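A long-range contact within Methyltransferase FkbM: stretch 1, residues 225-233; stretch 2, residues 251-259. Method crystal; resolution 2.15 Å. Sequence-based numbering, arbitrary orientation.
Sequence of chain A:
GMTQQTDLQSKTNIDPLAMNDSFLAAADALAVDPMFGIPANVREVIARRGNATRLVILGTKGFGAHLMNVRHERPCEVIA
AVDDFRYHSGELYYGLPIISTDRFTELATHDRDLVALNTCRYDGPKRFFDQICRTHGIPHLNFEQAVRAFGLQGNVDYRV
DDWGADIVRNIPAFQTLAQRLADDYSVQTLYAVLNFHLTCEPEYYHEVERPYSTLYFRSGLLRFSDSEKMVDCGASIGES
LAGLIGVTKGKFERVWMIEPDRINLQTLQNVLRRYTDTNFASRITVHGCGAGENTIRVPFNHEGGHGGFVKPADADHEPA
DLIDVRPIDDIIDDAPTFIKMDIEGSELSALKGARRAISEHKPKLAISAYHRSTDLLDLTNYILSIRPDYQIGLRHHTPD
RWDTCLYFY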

# COMPACT_ATOMS: atom_id res chain seq x y z
N SER A 225 17.71 15.67 -31.79
CA SER A 225 19.11 15.97 -31.75
C SER A 225 19.46 16.37 -30.32
O SER A 225 18.64 16.29 -29.41
CB SER A 225 19.40 17.13 -32.69
OG SER A 225 18.85 18.29 -32.12
N ASP A 226 20.69 16.82 -30.14
CA ASP A 226 21.14 17.33 -28.84
C ASP A 226 20.94 18.87 -28.66
O ASP A 226 21.37 19.44 -27.66
CB ASP A 226 22.61 16.93 -28.63
CG ASP A 226 23.57 17.61 -29.62
OD1 ASP A 226 23.11 18.23 -30.62
OD2 ASP A 226 24.80 17.49 -29.39
N SER A 227 20.25 19.52 -29.61
CA SER A 227 20.06 20.96 -29.60
C SER A 227 18.60 21.32 -29.86
O SER A 227 18.29 22.33 -30.52
CB SER A 227 20.89 21.57 -30.72
OG SER A 227 22.19 21.05 -30.70
N GLU A 228 17.70 20.52 -29.33
CA GLU A 228 16.29 20.75 -29.59
C GLU A 228 15.81 22.01 -28.88
O GLU A 228 16.33 22.36 -27.83
CB GLU A 228 15.47 19.54 -29.14
CG GLU A 228 15.78 18.26 -29.96
CD GLU A 228 15.04 18.19 -31.28
OE1 GLU A 228 14.00 18.86 -31.44
OE2 GLU A 228 15.45 17.40 -32.16
N LYS A 229 14.83 22.66 -29.49
CA LYS A 229 14.13 23.82 -28.97
C LYS A 229 12.66 23.42 -29.02
O LYS A 229 12.03 23.39 -30.10
CB LYS A 229 14.44 25.10 -29.77
CG LYS A 229 15.95 25.53 -29.71
CD LYS A 229 16.29 26.60 -30.79
CE LYS A 229 17.74 27.13 -30.65
NZ LYS A 229 18.22 28.05 -31.76
N MSE A 230 12.15 23.04 -27.85
CA MSE A 230 10.79 22.52 -27.71
C MSE A 230 9.74 23.47 -27.13
O MSE A 230 9.95 24.08 -26.06
CB MSE A 230 10.83 21.27 -26.78
CG MSE A 230 9.52 20.65 -26.62
SE MSE A 230 9.35 19.01 -25.64
CE MSE A 230 9.94 19.44 -24.01
N VAL A 231 8.61 23.59 -27.85
CA VAL A 231 7.44 24.28 -27.33
C VAL A 231 6.61 23.14 -26.72
O VAL A 231 6.14 22.20 -27.41
CB VAL A 231 6.65 25.04 -28.43
CG1 VAL A 231 5.40 25.71 -27.85
CG2 VAL A 231 7.55 26.08 -29.10
N ASP A 232 6.49 23.19 -25.40
CA ASP A 232 5.71 22.21 -24.63
C ASP A 232 4.36 22.88 -24.35
O ASP A 232 4.16 23.55 -23.33
CB ASP A 232 6.49 21.85 -23.38
CG ASP A 232 5.78 20.88 -22.50
OD1 ASP A 232 4.64 20.48 -22.80
OD2 ASP A 232 6.38 20.54 -21.46
N CYS A 233 3.44 22.68 -25.28
CA CYS A 233 2.14 23.31 -25.24
C CYS A 233 1.17 22.39 -24.51
O CYS A 233 0.86 21.29 -24.99
CB CYS A 233 1.74 23.65 -26.69
SG CYS A 233 0.31 24.65 -26.85
N LYS A 251 20.43 17.06 -22.76
CA LYS A 251 21.04 17.99 -23.72
C LYS A 251 20.05 18.58 -24.71
O LYS A 251 19.59 17.89 -25.64
CB LYS A 251 22.17 17.31 -24.50
CG LYS A 251 23.33 16.87 -23.66
CD LYS A 251 24.30 16.03 -24.49
N PHE A 252 19.72 19.84 -24.50
CA PHE A 252 18.83 20.59 -25.41
C PHE A 252 19.18 22.07 -25.37
O PHE A 252 19.94 22.50 -24.53
CB PHE A 252 17.34 20.34 -25.09
CG PHE A 252 16.97 20.61 -23.67
CD1 PHE A 252 16.58 21.88 -23.28
CD2 PHE A 252 17.04 19.60 -22.72
CE1 PHE A 252 16.25 22.15 -21.97
CE2 PHE A 252 16.72 19.85 -21.41
CZ PHE A 252 16.33 21.13 -21.03
N GLU A 253 18.63 22.84 -26.30
CA GLU A 253 18.88 24.27 -26.36
C GLU A 253 17.84 25.10 -25.62
O GLU A 253 18.19 26.08 -24.96
CB GLU A 253 18.98 24.76 -27.81
CG GLU A 253 20.34 24.48 -28.46
CD GLU A 253 21.48 25.16 -27.71
OE1 GLU A 253 21.37 26.38 -27.42
OE2 GLU A 253 22.48 24.47 -27.41
N ARG A 254 16.58 24.75 -25.74
CA ARG A 254 15.55 25.57 -25.14
C ARG A 254 14.26 24.82 -24.94
O ARG A 254 13.92 23.94 -25.72
CB ARG A 254 15.29 26.74 -26.09
CG ARG A 254 14.60 27.96 -25.54
CD ARG A 254 15.36 28.72 -24.47
NE ARG A 254 14.65 29.97 -24.16
CZ ARG A 254 13.52 30.06 -23.46
NH1 ARG A 254 12.93 28.99 -22.92
NH2 ARG A 254 12.98 31.25 -23.28
N VAL A 255 13.56 25.15 -23.86
CA VAL A 255 12.20 24.65 -23.67
C VAL A 255 11.29 25.78 -23.23
O VAL A 255 11.55 26.43 -22.25
CB VAL A 255 12.12 23.47 -22.68
CG1 VAL A 255 10.67 23.07 -22.46
CG2 VAL A 255 12.94 22.28 -23.20
N TRP A 256 10.22 26.01 -23.99
CA TRP A 256 9.17 26.95 -23.61
C TRP A 256 7.97 26.14 -23.19
O TRP A 256 7.31 25.51 -24.01
CB TRP A 256 8.74 27.81 -24.77
CG TRP A 256 9.79 28.64 -25.39
CD1 TRP A 256 10.17 29.90 -25.02
CD2 TRP A 256 10.55 28.30 -26.56
NE1 TRP A 256 11.12 30.36 -25.88
CE2 TRP A 256 11.37 29.42 -26.84
CE3 TRP A 256 10.60 27.18 -27.41
CZ2 TRP A 256 12.25 29.45 -27.93
CZ3 TRP A 256 11.46 27.21 -28.47
CH2 TRP A 256 12.30 28.32 -28.72
N MSE A 257 7.68 26.14 -21.89
CA MSE A 257 6.55 25.43 -21.35
C MSE A 257 5.34 26.37 -21.20
O MSE A 257 5.43 27.38 -20.50
CB MSE A 257 6.91 24.83 -19.98
CG MSE A 257 8.06 23.84 -20.00
SE MSE A 257 8.35 22.97 -18.30
CE MSE A 257 7.38 21.81 -18.30
N ILE A 258 4.22 26.00 -21.83
CA ILE A 258 2.97 26.80 -21.85
C ILE A 258 1.86 26.05 -21.15
O ILE A 258 1.48 24.96 -21.58
CB ILE A 258 2.53 27.12 -23.31
CG1 ILE A 258 3.71 27.70 -24.12
CG2 ILE A 258 1.32 28.07 -23.34
CD1 ILE A 258 3.39 27.86 -25.57
N GLU A 259 1.35 26.62 -20.05
CA GLU A 259 0.30 25.98 -19.30
C GLU A 259 -0.58 27.03 -18.59
O GLU A 259 -0.04 27.80 -17.80
CB GLU A 259 0.97 25.06 -18.27
CG GLU A 259 0.01 24.49 -17.23
CD GLU A 259 -1.06 23.63 -17.84
OE1 GLU A 259 -0.75 22.79 -18.75
OE2 GLU A 259 -2.22 23.75 -17.38
O HOH W 1 17.86 18.29 -27.71
O HOH W 2 22.43 21.37 -26.39

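Six backbone hydrogen bonds join the stretches, and their pattern is that of parallel β-strands: the axes of 229-233 and 254-258 run 10° apart and approach to 4.6 Å. Donors alternate between the strands. M230 N gives to R254 O (2.9 Å, 158° at the hydrogen), W256 N to M230 O (2.8 Å, 159°), D232 N to W256 O (2.8 Å, 164°) and I258 N to D232 O (2.9 Å), the last almost linear at 176°. M230 and D232 thus use both N and O across the junction. At the start of the ladder, E228 O accepts twice, from E253 N at 2.8 Å and R254 N at 3.2 Å.

CA-H...O contacts supplement the ladder, as in K229 CA to R254 O and V255 CA to M230 O, each 3.3 Å. Before the strands, D226 O and K251 O lie 3.1 Å apart; both are acceptors, so they cannot bond directly. Water supplies the missing protons: water 1 donates to S225 O and K251 O, both at 2.7 Å, and accepts from E228 N at 2.8 Å, while water 2 links D226 O (2.5 Å) to E253 OE2 (3.3 Å).

Side chains sort by sheet face. V231, W256, C233 and I258 share one with K229 and R254. W256, chi1 m, brings its ring end nearer the partner strand, placing CE3 3.7 Å from V231 CG2 and CZ3 3.9 Å from K229 CB; V231 CG1 meets I258 CD1 at 3.7 Å. Branched and aromatic groups suit this buried patch, whereas the extended K229 leads its amine away to a partner elsewhere in the structure. On the other face, selenomethionine M230 CE reaches V255 CG1 at 4.0 Å, and D232 OD2 lies 3.5 Å from M257 CE. Altogether 760 Å² is buried, summed over both sides.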